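Local coordinates for protein ferritin (Ulva pertusa, PDB 3VNX) that probably oxidises iron(II) and stores the resulting iron mineral inside a hollow shell built from 24 copies of the subunit, at residues M92-Q97 with V104-L109; D84-H89 with S133-N138; R184-G189 with Y193-E198; V70-F75 with K121-Y126; T23-P26 with S30-R33. All coordinates share one frame; numbering follows the deposited sequence.

Interaction 1 of 5, residues M92-Q97 with V104-L109; sequences MLMDYQ and VELKPL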
# COMPACT_ATOMS: atom_id res chain seq x y z
N MET A 92 -24.74 17.87 33.89
CA MET A 92 -23.61 18.81 33.96
C MET A 92 -23.74 19.69 35.20
O MET A 92 -22.75 20.04 35.86
CB MET A 92 -23.53 19.68 32.68
CG MET A 92 -23.25 18.92 31.37
SD MET A 92 -23.97 19.65 29.86
CE MET A 92 -22.91 21.07 29.57
N LEU A 93 -24.98 20.05 35.52
CA LEU A 93 -25.22 20.88 36.70
C LEU A 93 -24.89 20.07 37.94
O LEU A 93 -24.25 20.57 38.85
CB LEU A 93 -26.66 21.39 36.74
CG LEU A 93 -26.93 22.47 35.68
CD1 LEU A 93 -28.43 22.62 35.44
CD2 LEU A 93 -26.30 23.79 36.12
N MET A 94 -25.30 18.81 37.95
CA MET A 94 -25.01 17.92 39.07
C MET A 94 -23.51 17.76 39.22
O MET A 94 -22.96 17.80 40.34
CB MET A 94 -25.70 16.57 38.88
CG MET A 94 -27.22 16.72 38.71
SD MET A 94 -28.06 15.27 38.06
CE MET A 94 -27.70 14.06 39.35
N ASP A 95 -22.84 17.60 38.09
CA ASP A 95 -21.39 17.49 38.08
C ASP A 95 -20.73 18.73 38.71
O ASP A 95 -19.83 18.61 39.55
CB ASP A 95 -20.91 17.28 36.65
CG ASP A 95 -19.40 17.35 36.53
OD1 ASP A 95 -18.71 16.49 37.14
OD2 ASP A 95 -18.90 18.26 35.84
N TYR A 96 -21.18 19.91 38.33
CA TYR A 96 -20.61 21.11 38.94
C TYR A 96 -20.90 21.14 40.43
O TYR A 96 -20.04 21.53 41.22
CB TYR A 96 -21.12 22.40 38.26
CG TYR A 96 -20.24 23.59 38.60
CD1 TYR A 96 -19.00 23.75 37.97
CD2 TYR A 96 -20.63 24.54 39.56
CE1 TYR A 96 -18.15 24.82 38.29
CE2 TYR A 96 -19.79 25.63 39.88
CZ TYR A 96 -18.56 25.76 39.24
OH TYR A 96 -17.72 26.81 39.52
N GLN A 97 -22.11 20.73 40.81
CA GLN A 97 -22.53 20.75 42.21
C GLN A 97 -21.52 20.01 43.09
O GLN A 97 -20.99 20.57 44.05
CB GLN A 97 -23.92 20.14 42.39
CG GLN A 97 -24.46 20.25 43.80
CD GLN A 97 -25.01 21.65 44.13
OE1 GLN A 97 -24.24 22.60 44.34
NE2 GLN A 97 -26.34 21.78 44.17
N VAL A 104 -26.06 17.34 45.58
CA VAL A 104 -27.20 17.26 44.67
C VAL A 104 -28.47 16.85 45.42
O VAL A 104 -28.49 15.86 46.15
CB VAL A 104 -26.92 16.26 43.52
CG1 VAL A 104 -28.23 15.85 42.80
CG2 VAL A 104 -25.87 16.82 42.56
N GLU A 105 -29.53 17.62 45.25
CA GLU A 105 -30.84 17.16 45.69
C GLU A 105 -31.75 17.01 44.48
O GLU A 105 -32.01 17.98 43.77
CB GLU A 105 -31.47 18.13 46.67
CG GLU A 105 -32.85 17.66 47.10
CD GLU A 105 -33.62 18.69 47.88
OE1 GLU A 105 -34.42 18.29 48.75
OE2 GLU A 105 -33.43 19.90 47.62
N LEU A 106 -32.24 15.80 44.26
CA LEU A 106 -33.15 15.56 43.15
C LEU A 106 -34.57 15.67 43.65
O LEU A 106 -34.93 15.09 44.68
CB LEU A 106 -32.90 14.18 42.52
CG LEU A 106 -31.70 14.07 41.57
CD1 LEU A 106 -31.60 12.67 40.98
CD2 LEU A 106 -31.81 15.12 40.47
N LYS A 107 -35.38 16.40 42.90
CA LYS A 107 -36.73 16.73 43.32
C LYS A 107 -37.77 15.94 42.54
O LYS A 107 -37.43 15.22 41.60
CB LYS A 107 -36.93 18.24 43.17
CG LYS A 107 -35.94 19.05 43.98
CD LYS A 107 -36.14 20.55 43.76
CE LYS A 107 -35.58 21.36 44.93
NZ LYS A 107 -35.67 22.83 44.66
N PRO A 108 -39.04 16.03 42.94
CA PRO A 108 -40.07 15.29 42.21
C PRO A 108 -40.25 15.81 40.78
O PRO A 108 -40.04 16.99 40.50
CB PRO A 108 -41.34 15.54 43.03
CG PRO A 108 -40.85 15.84 44.40
CD PRO A 108 -39.55 16.59 44.21
N LEU A 109 -40.65 14.92 39.88
CA LEU A 109 -41.01 15.33 38.54
C LEU A 109 -42.50 15.13 38.37
O LEU A 109 -43.01 14.01 38.55
CB LEU A 109 -40.26 14.50 37.50
CG LEU A 109 -38.72 14.54 37.51
CD1 LEU A 109 -38.20 14.06 36.16
CD2 LEU A 109 -38.20 15.94 37.80

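Interaction 2 of 5, residues D84-H89 with S133-N138; sequences DEEREH and SLEKLN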
# COMPACT_ATOMS: atom_id res chain seq x y z
N ASP A 84 -32.82 13.73 25.61
CA ASP A 84 -31.46 13.33 25.99
C ASP A 84 -30.61 14.55 26.36
O ASP A 84 -29.90 14.55 27.38
CB ASP A 84 -30.76 12.57 24.85
CG ASP A 84 -31.46 11.27 24.50
OD1 ASP A 84 -32.34 10.82 25.26
OD2 ASP A 84 -31.13 10.68 23.45
N GLU A 85 -30.67 15.59 25.52
CA GLU A 85 -29.84 16.78 25.70
C GLU A 85 -30.15 17.53 26.99
O GLU A 85 -29.24 17.98 27.70
CB GLU A 85 -29.95 17.72 24.48
CG GLU A 85 -29.47 19.15 24.75
CD GLU A 85 -29.42 20.03 23.49
OE1 GLU A 85 -29.40 19.48 22.37
OE2 GLU A 85 -29.37 21.27 23.63
N GLU A 86 -31.45 17.67 27.30
CA GLU A 86 -31.83 18.40 28.52
C GLU A 86 -31.42 17.63 29.77
O GLU A 86 -31.04 18.22 30.80
CB GLU A 86 -33.32 18.73 28.56
CG GLU A 86 -33.78 19.76 27.55
CD GLU A 86 -33.11 21.12 27.72
OE1 GLU A 86 -32.38 21.54 26.80
OE2 GLU A 86 -33.33 21.79 28.76
N ARG A 87 -31.49 16.30 29.68
CA ARG A 87 -31.11 15.44 30.80
C ARG A 87 -29.61 15.55 31.04
O ARG A 87 -29.16 15.54 32.18
CB ARG A 87 -31.50 13.98 30.52
CG ARG A 87 -30.99 13.01 31.55
CD ARG A 87 -31.70 11.66 31.43
NE ARG A 87 -31.11 10.62 32.27
CZ ARG A 87 -30.04 9.90 31.95
NH1 ARG A 87 -29.40 10.11 30.79
NH2 ARG A 87 -29.59 8.96 32.78
N GLU A 88 -28.85 15.66 29.95
CA GLU A 88 -27.42 15.90 30.04
C GLU A 88 -27.13 17.28 30.62
O GLU A 88 -26.15 17.46 31.35
CB GLU A 88 -26.75 15.70 28.66
CG GLU A 88 -25.25 16.09 28.59
CD GLU A 88 -24.31 15.28 29.52
OE1 GLU A 88 -23.36 15.89 30.08
OE2 GLU A 88 -24.50 14.05 29.67
N HIS A 89 -27.97 18.27 30.32
CA HIS A 89 -27.83 19.57 30.96
C HIS A 89 -27.94 19.44 32.48
O HIS A 89 -27.15 20.02 33.22
CB HIS A 89 -28.84 20.58 30.43
CG HIS A 89 -28.58 21.01 29.02
ND1 HIS A 89 -29.55 21.57 28.22
CD2 HIS A 89 -27.45 20.97 28.27
CE1 HIS A 89 -29.04 21.85 27.04
NE2 HIS A 89 -27.76 21.50 27.04
N SER A 133 -41.39 28.38 23.62
CA SER A 133 -41.85 29.05 24.84
C SER A 133 -41.11 28.49 26.04
O SER A 133 -40.65 29.25 26.92
CB SER A 133 -43.36 28.86 25.01
OG SER A 133 -44.08 29.45 23.93
N LEU A 134 -40.97 27.17 26.07
CA LEU A 134 -40.23 26.50 27.13
C LEU A 134 -38.76 26.92 27.13
O LEU A 134 -38.16 27.12 28.19
CB LEU A 134 -40.35 24.98 27.01
CG LEU A 134 -41.69 24.38 27.47
CD1 LEU A 134 -41.74 22.87 27.28
CD2 LEU A 134 -41.94 24.74 28.93
N GLU A 135 -38.18 27.08 25.95
CA GLU A 135 -36.78 27.45 25.84
C GLU A 135 -36.56 28.89 26.30
O GLU A 135 -35.60 29.17 27.03
CB GLU A 135 -36.28 27.24 24.42
CG GLU A 135 -36.31 25.79 23.97
CD GLU A 135 -35.37 24.93 24.79
OE1 GLU A 135 -34.43 25.50 25.39
OE2 GLU A 135 -35.58 23.70 24.86
N LYS A 136 -37.45 29.79 25.89
CA LYS A 136 -37.40 31.18 26.38
C LYS A 136 -37.52 31.22 27.91
O LYS A 136 -36.75 31.90 28.59
CB LYS A 136 -38.48 32.05 25.73
CG LYS A 136 -38.32 32.18 24.21
CD LYS A 136 -39.53 32.83 23.53
CE LYS A 136 -39.48 34.35 23.62
NZ LYS A 136 -40.68 35.02 23.01
N LEU A 137 -38.49 30.47 28.43
CA LEU A 137 -38.65 30.35 29.87
C LEU A 137 -37.32 29.92 30.49
O LEU A 137 -36.85 30.54 31.45
CB LEU A 137 -39.73 29.32 30.21
CG LEU A 137 -40.49 29.52 31.52
CD1 LEU A 137 -41.14 28.23 31.99
CD2 LEU A 137 -39.62 30.12 32.61
N ASN A 138 -36.71 28.86 29.95
CA ASN A 138 -35.49 28.37 30.56
C ASN A 138 -34.33 29.35 30.43
O ASN A 138 -33.43 29.37 31.27
CB ASN A 138 -35.08 27.01 30.02
CG ASN A 138 -34.12 26.30 30.96
OD1 ASN A 138 -34.09 26.61 32.14
ND2 ASN A 138 -33.31 25.38 30.44
O HOH W 1 -33.73 24.29 27.74

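Interaction 3 of 5, residues R184-G189 with Y193-E198; sequences RRVGKG and YLLDQE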
# COMPACT_ATOMS: atom_id res chain seq x y z
N ARG A 184 -44.98 28.20 10.39
CA ARG A 184 -45.89 29.27 10.03
C ARG A 184 -45.84 29.57 8.53
O ARG A 184 -46.88 29.79 7.91
CB ARG A 184 -45.58 30.54 10.84
CG ARG A 184 -45.86 30.40 12.33
CD ARG A 184 -45.67 31.72 13.07
NE ARG A 184 -46.26 31.70 14.42
CZ ARG A 184 -46.61 32.80 15.09
NH1 ARG A 184 -46.44 34.00 14.55
NH2 ARG A 184 -47.12 32.69 16.31
N ARG A 185 -44.65 29.58 7.95
CA ARG A 185 -44.51 29.89 6.53
C ARG A 185 -45.15 28.82 5.63
O ARG A 185 -45.87 29.16 4.70
CB ARG A 185 -43.03 30.09 6.16
CG ARG A 185 -42.79 30.36 4.67
CD ARG A 185 -41.30 30.65 4.37
NE ARG A 185 -40.75 31.68 5.23
CZ ARG A 185 -40.85 32.98 4.98
NH1 ARG A 185 -41.46 33.40 3.88
NH2 ARG A 185 -40.33 33.86 5.82
N VAL A 186 -44.88 27.54 5.89
CA VAL A 186 -45.29 26.48 4.96
C VAL A 186 -46.69 25.93 5.21
O VAL A 186 -47.27 25.27 4.33
CB VAL A 186 -44.31 25.30 4.98
CG1 VAL A 186 -42.93 25.76 4.51
CG2 VAL A 186 -44.26 24.70 6.39
N GLY A 187 -47.22 26.17 6.41
CA GLY A 187 -48.56 25.71 6.76
C GLY A 187 -48.72 24.20 6.86
O GLY A 187 -47.76 23.43 6.67
N LYS A 188 -49.93 23.76 7.16
CA LYS A 188 -50.19 22.34 7.38
C LYS A 188 -50.04 21.50 6.11
O LYS A 188 -50.05 22.01 4.99
CB LYS A 188 -51.58 22.16 7.96
CG LYS A 188 -51.79 22.94 9.23
CD LYS A 188 -53.16 22.68 9.82
CE LYS A 188 -53.58 23.79 10.77
NZ LYS A 188 -54.87 23.49 11.44
N GLY A 189 -49.89 20.19 6.32
CA GLY A 189 -49.89 19.24 5.22
C GLY A 189 -48.49 18.99 4.70
O GLY A 189 -47.61 18.53 5.44
N TYR A 193 -44.93 17.83 6.58
CA TYR A 193 -44.24 16.62 6.16
C TYR A 193 -42.78 16.91 5.78
O TYR A 193 -41.88 16.13 6.12
CB TYR A 193 -44.99 15.95 5.00
CG TYR A 193 -44.23 14.86 4.28
CD1 TYR A 193 -43.46 15.15 3.16
CD2 TYR A 193 -44.29 13.53 4.70
CE1 TYR A 193 -42.77 14.17 2.48
CE2 TYR A 193 -43.60 12.53 4.03
CZ TYR A 193 -42.84 12.86 2.92
OH TYR A 193 -42.15 11.89 2.22
N LEU A 194 -42.56 18.03 5.09
CA LEU A 194 -41.22 18.44 4.67
C LEU A 194 -40.36 18.75 5.87
O LEU A 194 -39.21 18.30 5.95
CB LEU A 194 -41.29 19.65 3.75
CG LEU A 194 -41.82 19.35 2.35
CD1 LEU A 194 -41.87 20.61 1.52
CD2 LEU A 194 -40.99 18.26 1.64
N LEU A 195 -40.90 19.52 6.81
CA LEU A 195 -40.17 19.89 8.01
C LEU A 195 -39.90 18.68 8.89
O LEU A 195 -38.86 18.58 9.53
CB LEU A 195 -40.90 20.99 8.78
CG LEU A 195 -40.09 22.28 8.84
CD1 LEU A 195 -40.99 23.50 8.91
CD2 LEU A 195 -39.12 22.24 10.01
N ASP A 196 -40.85 17.75 8.93
CA ASP A 196 -40.64 16.51 9.64
C ASP A 196 -39.46 15.75 9.02
O ASP A 196 -38.67 15.13 9.72
CB ASP A 196 -41.88 15.62 9.64
CG ASP A 196 -41.63 14.27 10.29
OD1 ASP A 196 -41.66 14.20 11.54
OD2 ASP A 196 -41.38 13.27 9.58
N GLN A 197 -39.34 15.81 7.70
CA GLN A 197 -38.20 15.17 7.03
C GLN A 197 -36.88 15.83 7.43
O GLN A 197 -35.90 15.15 7.68
CB GLN A 197 -38.34 15.20 5.52
CG GLN A 197 -39.60 14.54 5.02
CD GLN A 197 -39.32 13.46 4.01
OE1 GLN A 197 -39.55 12.28 4.28
NE2 GLN A 197 -38.82 13.85 2.84
N GLU A 198 -36.89 17.15 7.47
CA GLU A 198 -35.71 17.92 7.85
C GLU A 198 -35.31 17.60 9.31
O GLU A 198 -34.15 17.29 9.60
CB GLU A 198 -36.00 19.42 7.68
CG GLU A 198 -34.77 20.32 7.49
CD GLU A 198 -35.03 21.80 7.82
OE1 GLU A 198 -34.31 22.34 8.69
OE2 GLU A 198 -35.93 22.42 7.21

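Interaction 4 of 5, residues V70-F75 with K121-Y126; sequences VGLPGF and KGEALY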
# COMPACT_ATOMS: atom_id res chain seq x y z
N VAL A 70 -50.31 9.98 14.20
CA VAL A 70 -49.64 11.27 14.08
C VAL A 70 -48.60 11.21 12.95
O VAL A 70 -48.51 12.12 12.12
CB VAL A 70 -49.03 11.71 15.42
CG1 VAL A 70 -48.29 13.04 15.28
CG2 VAL A 70 -50.12 11.80 16.48
N GLY A 71 -47.85 10.10 12.88
CA GLY A 71 -46.97 9.84 11.75
C GLY A 71 -45.99 10.97 11.46
O GLY A 71 -45.91 11.44 10.34
N LEU A 72 -45.27 11.41 12.49
CA LEU A 72 -44.26 12.46 12.34
C LEU A 72 -42.97 12.05 13.06
O LEU A 72 -42.57 12.68 14.05
CB LEU A 72 -44.78 13.80 12.88
CG LEU A 72 -45.79 14.54 12.00
CD1 LEU A 72 -46.30 15.81 12.71
CD2 LEU A 72 -45.18 14.86 10.64
N PRO A 73 -42.33 10.98 12.57
CA PRO A 73 -41.19 10.33 13.24
C PRO A 73 -39.94 11.22 13.28
O PRO A 73 -39.11 11.03 14.17
CB PRO A 73 -40.96 9.05 12.41
CG PRO A 73 -41.59 9.33 11.06
CD PRO A 73 -42.70 10.33 11.30
N GLY A 74 -39.83 12.18 12.36
CA GLY A 74 -38.80 13.20 12.44
C GLY A 74 -38.97 14.09 13.67
O GLY A 74 -38.01 14.35 14.40
N PHE A 75 -40.18 14.56 13.91
CA PHE A 75 -40.46 15.35 15.10
C PHE A 75 -40.19 14.47 16.33
O PHE A 75 -39.62 14.93 17.34
CB PHE A 75 -41.92 15.86 15.11
CG PHE A 75 -42.15 17.08 14.23
CD1 PHE A 75 -42.23 18.35 14.78
CD2 PHE A 75 -42.30 16.95 12.86
CE1 PHE A 75 -42.44 19.45 13.99
CE2 PHE A 75 -42.50 18.05 12.06
CZ PHE A 75 -42.57 19.30 12.62
N LYS A 121 -53.56 25.70 15.21
CA LYS A 121 -52.20 25.77 14.70
C LYS A 121 -51.67 24.49 14.03
O LYS A 121 -50.77 24.55 13.18
CB LYS A 121 -51.27 26.30 15.80
CG LYS A 121 -51.37 27.82 15.92
CD LYS A 121 -50.57 28.37 17.06
CE LYS A 121 -50.79 29.87 17.22
NZ LYS A 121 -50.05 30.70 16.23
N GLY A 122 -52.27 23.35 14.37
CA GLY A 122 -51.74 22.06 13.95
C GLY A 122 -50.79 21.63 15.05
O GLY A 122 -50.17 22.49 15.68
N GLU A 123 -50.68 20.32 15.30
CA GLU A 123 -49.81 19.85 16.39
C GLU A 123 -48.32 20.17 16.16
O GLU A 123 -47.59 20.47 17.12
CB GLU A 123 -49.98 18.35 16.68
CG GLU A 123 -51.01 17.62 15.82
CD GLU A 123 -50.51 17.35 14.42
OE1 GLU A 123 -49.48 17.95 14.02
OE2 GLU A 123 -51.14 16.53 13.71
N ALA A 124 -47.87 20.11 14.92
CA ALA A 124 -46.48 20.41 14.64
C ALA A 124 -46.17 21.80 15.17
O ALA A 124 -45.40 21.96 16.13
CB ALA A 124 -46.19 20.33 13.14
N LEU A 125 -46.81 22.79 14.56
CA LEU A 125 -46.54 24.18 14.87
C LEU A 125 -46.75 24.44 16.34
O LEU A 125 -45.96 25.14 16.98
CB LEU A 125 -47.43 25.11 14.04
CG LEU A 125 -47.36 26.58 14.44
CD1 LEU A 125 -45.92 27.12 14.38
CD2 LEU A 125 -48.27 27.38 13.53
N TYR A 126 -47.83 23.89 16.88
CA TYR A 126 -48.14 24.08 18.29
C TYR A 126 -47.00 23.57 19.17
O TYR A 126 -46.50 24.30 20.02
CB TYR A 126 -49.46 23.42 18.66
CG TYR A 126 -49.68 23.39 20.15
CD1 TYR A 126 -49.81 22.18 20.83
CD2 TYR A 126 -49.75 24.58 20.88
CE1 TYR A 126 -50.01 22.16 22.21
CE2 TYR A 126 -49.95 24.56 22.26
CZ TYR A 126 -50.09 23.35 22.91
OH TYR A 126 -50.29 23.32 24.27

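Interaction 5 of 5, residues T23-P26 with S30-R33; sequences TQAP and SYAR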
# COMPACT_ATOMS: atom_id res chain seq x y z
N THR A 23 -7.41 18.70 57.98
CA THR A 23 -6.95 17.57 58.78
C THR A 23 -8.01 17.11 59.79
O THR A 23 -8.06 15.92 60.13
CB THR A 23 -5.62 17.86 59.53
OG1 THR A 23 -5.88 18.62 60.71
CG2 THR A 23 -4.64 18.64 58.65
N GLN A 24 -8.85 18.04 60.24
CA GLN A 24 -9.87 17.72 61.24
C GLN A 24 -11.18 17.22 60.62
O GLN A 24 -11.89 16.43 61.25
CB GLN A 24 -10.14 18.91 62.16
CG GLN A 24 -9.52 18.75 63.54
CD GLN A 24 -8.03 18.98 63.54
OE1 GLN A 24 -7.53 19.93 62.94
NE2 GLN A 24 -7.30 18.11 64.22
N ALA A 25 -11.48 17.66 59.41
CA ALA A 25 -12.77 17.33 58.79
C ALA A 25 -13.15 15.85 58.94
O ALA A 25 -12.30 14.96 58.80
CB ALA A 25 -12.80 17.74 57.31
N PRO A 26 -14.42 15.60 59.27
CA PRO A 26 -14.98 14.24 59.29
C PRO A 26 -15.30 13.77 57.86
O PRO A 26 -15.44 14.58 56.93
CB PRO A 26 -16.27 14.40 60.10
CG PRO A 26 -16.68 15.83 59.87
CD PRO A 26 -15.40 16.61 59.72
N SER A 30 -17.78 17.52 52.89
CA SER A 30 -17.05 17.73 51.66
C SER A 30 -15.70 18.33 52.05
O SER A 30 -15.63 19.19 52.92
CB SER A 30 -17.80 18.72 50.77
OG SER A 30 -16.89 19.45 49.95
N TYR A 31 -14.63 17.87 51.41
CA TYR A 31 -13.33 18.45 51.68
C TYR A 31 -13.04 19.60 50.73
O TYR A 31 -12.10 20.36 50.93
CB TYR A 31 -12.22 17.41 51.52
CG TYR A 31 -12.42 16.14 52.30
CD1 TYR A 31 -12.98 16.16 53.57
CD2 TYR A 31 -12.03 14.92 51.76
CE1 TYR A 31 -13.15 14.98 54.29
CE2 TYR A 31 -12.20 13.74 52.47
CZ TYR A 31 -12.75 13.77 53.73
OH TYR A 31 -12.91 12.59 54.42
N ALA A 32 -13.85 19.70 49.67
CA ALA A 32 -13.53 20.59 48.56
C ALA A 32 -14.16 21.97 48.71
O ALA A 32 -13.59 22.98 48.28
CB ALA A 32 -13.95 19.95 47.22
N ARG A 33 -15.34 22.01 49.33
CA ARG A 33 -16.16 23.22 49.36
C ARG A 33 -15.41 24.47 49.83
O ARG A 33 -14.83 24.49 50.91
CB ARG A 33 -17.39 22.99 50.23
CG ARG A 33 -18.46 24.03 50.05
CD ARG A 33 -19.70 23.66 50.85
NE ARG A 33 -20.78 24.58 50.57
CZ ARG A 33 -22.05 24.23 50.42
NH1 ARG A 33 -22.41 22.95 50.50
NH2 ARG A 33 -22.97 25.15 50.16

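Interaction 1 of 5, residues M92-Q97 with V104-L109
Met94 and Gln97 grip Val104 in a buried apolar contact, where the long loop between helices 73-99 and 123-151 of the ferritin four-helix bundle starts back along the helix it has just left. The segment 104-109 is extended and only its beginning lies close to helix 73-99; the nearest pair of CA atoms, those of Met94 and Val104, is 6.0 Å apart. Val104 divides its two methyls. CG2 sits over the root of the methionine, 3.7 Å from Met94 CB, while CG1 reaches the far end of the same side chain, 3.9 Å from Met94 CE. Both touches are possible because the methionine runs out straight and then turns at its last torsion (chi3 62°), swinging the methyl back over the valine it crosses at about a right angle. That methyl also brushes Leu106: Met94 CE is 4.4 Å from Leu106 CD2. Ser63 of a second subunit packs against both Met94 and Val104, which places the contact at a subunit interface; from within the bundle, Ile48 of helix 38-66 lies against Met94. Gln97 lends only its aliphatic part. A bend at chi2 (78°) carries its amide off to Tyr36 OH, with the amide nitrogen bonded to Glu41 O and Asn45 OD1. What remains beside the valine is Gln97 CG, 3.8 Å from Val104 N, and Gln97 CB, 3.9 Å from Val104 CG2.

Interaction 2 of 5, residues D84-H89 with S133-N138
Glu86, Glu135 and Asn138 meet through one water molecule, the tight part of a buried contact whose side chains otherwise meet only loosely. It lies 2.7 Å from Glu86 OE2 and 2.7 Å from Glu135 OE1, hydrogen-bonded to both carboxylates, and it accepts from Asn138 ND2 at 2.9 Å. Directly, the side chains stay apart. Glu86 OE2 stops 4.0 Å from Asn138 ND2, carboxylate and amide approaching from opposite directions with their planes 81° apart, and Glu86 OE1 is 4.3 Å from Glu135 OE2, two like-charged groups facing one another. Glu86 leaves its helix toward the partner, and a bend at chi2 (-61°) turns its carboxylate to the water. Helices 73-99 and 123-151 run in the same direction here, facing each other across the core of the four-helix bundle, with a calcium ion about 3 Å from the side chain of Asn138. The cluster of acidic and amide groups with a histidine resembles the ferroxidase site of ferritins, where helices of one subunit bind iron. Other helices hold the far ends: Tyr58 bonds Glu135 OE2, Gln169 bonds Glu135 OE1, and Asn138 OD1 receives Gln47. On the side of helix 73-99, His89 makes a weak, bent bond from ND1 to Glu86 OE1 (3.2 Å, 121°), while Glu85 O lies 3.4 Å above one face of the imidazole, toward its rim.

Interaction 3 of 5, residues R184-G189 with Y193-E198
Gly189 and Tyr193 join the two arms of a sharp bend in helix 155-201, the point where the long fourth helix of the ferritin bundle gives way to the short C-terminal helix. The one bond across the contact is a backbone one: Tyr193 N donates to Gly189 O at 3.0 Å, close to straight at 163°, an ordinary helical step of four residues that begins the second arm. Before it the regular pattern breaks. The N atoms of Lys188 and Gly189 have no bond to the preceding turn, and both Gly187 and Gly189 take positive phi; at Gly189 a side chain would run into the carbonyl oxygen of Lys188.

Apolar contact is thin. Val186 points into the angle between the arms, and its CG2 comes 4.3 Å from Leu195 CD1, a loose touch and a doubtful one, since Leu195 is modelled in two positions. Leu195 also packs on Gln182 and Leu183, lower on the first arm.

Polar contacts tie the second arm outward. Asp196 bonds Phe75 N at the start of helix 73-99, while Tyr193 OH pairs with Glu198 OE2 of a sixth subunit, and Glu198 OE2 in turn with Tyr193 OH of a fifth. Such a cyclic hand-over is consistent with the fourfold axis of ferritin shells, lined by these C-terminal helices. The phenol swings away from the bend because CG lies anti to the backbone N (chi1 167°), and one face of its ring carries Gln197 CG, 4.1 Å above the plane and offset toward the rim.

Interaction 4 of 5, residues V70-F75 with K121-Y126
Phe75 and Ala124 sit at the beginnings of two helices, 73-99 and 123-151, with their CA atoms 7.9 Å apart, Leu72 and Gly122 filling the N-cap positions just before. The side chains close the gap in a small buried patch. Phe75 holds its ring with CG anti to the carbonyl carbon (chi1 -79°), which sends the far end of the ring at the neighbouring helix: CZ is 3.8 Å from Ala124 CB and CE1 3.9 Å from the same methyl. The methyl meets the ring obliquely, and its small size lets the ring end come up close to the helix. Next to this pair Leu72 crosses Glu123, Leu72 CD1 being 4.1 Å from Glu123 OE1. Glu123 is folded back on its own helix start, with CG nearly eclipsing the backbone N, and OE1 takes a weak bond from Ala124 N at 2.8 Å and 124°. Its other oxygen, OE2, makes a long, weak ion pair with Arg185 of a sixth subunit, the same arginine that packs on Leu72 and bonds Val70 O. Phe65 meets the Phe75 ring from helix 38-66, and on helix 155-201 Val192 touches Ala124 while Leu199 packs on Phe75. This is one end of the ferritin four-helix bundle, where two helix starts pack together against the short C-terminal helix.

Interaction 5 of 5, residues T23-P26 with S30-R33
Ser30 OG is gripped from several sides: Ala32 N donates to it at 3.1 Å and 138°, Arg33 N at 3.1 Å and 155°, and Asp68 OD2 of a second subunit is hydrogen-bonded to it as well. The first two bonds make an ST turn and an ST motif, and they curl the loop behind helix 16-24 so that Tyr31 faces back to Ala25 and Pro26. This stretch precedes the four-helix bundle and probably belongs to the N-terminal extension peptide of plant ferritins, which contributes to shell stability. Tyr31 projects with CG beside its backbone N (chi1 -53°), and the ring does the touching: Ala25 CB approaches it obliquely, 4.1 Å from Tyr31 CD1. The surroundings belong largely to other copies. Arg184 of a third subunit bonds Ala25 O and, weakly, Tyr31 OH, while Lys136 of that subunit takes Tyr31 O and Leu132 of it packs on the Tyr31 side chain. Asp68 of the second subunit accepts from Tyr31 N. With an alanine here, the space between Ala25 and Leu132 of the third subunit would probably be left unfilled and Arg184 there would lose its weak hydroxyl partner. The chain just past the helix meets the ring at two residues, Ala25 and then Pro26, whose O lies at the ring edge, near its plane, 3.5 Å from Tyr31 CE1.

Overall arrangement
Interaction 5 comes first along the chain, on the N-terminal arm; interaction 4 then opens, its span overlapping that of interaction 2, which encloses interaction 1, and interaction 3 comes last. Interactions 1, 2 and 4 use helix 73-99, and interactions 2 and 4 also share helix 123-151, their centres about 19 Å apart. Interaction 2 lies at the core, its centre about 4 Å from that of the chain. Interactions 3 and 4, with centres about 9 Å apart, touch at one end; interaction 5, its centre about 53 Å from that of interaction 4, lies beyond the other. Thus a polar site lies inside the bundle, while the N-terminal arm and the bundle's far end meet other subunits of the shell.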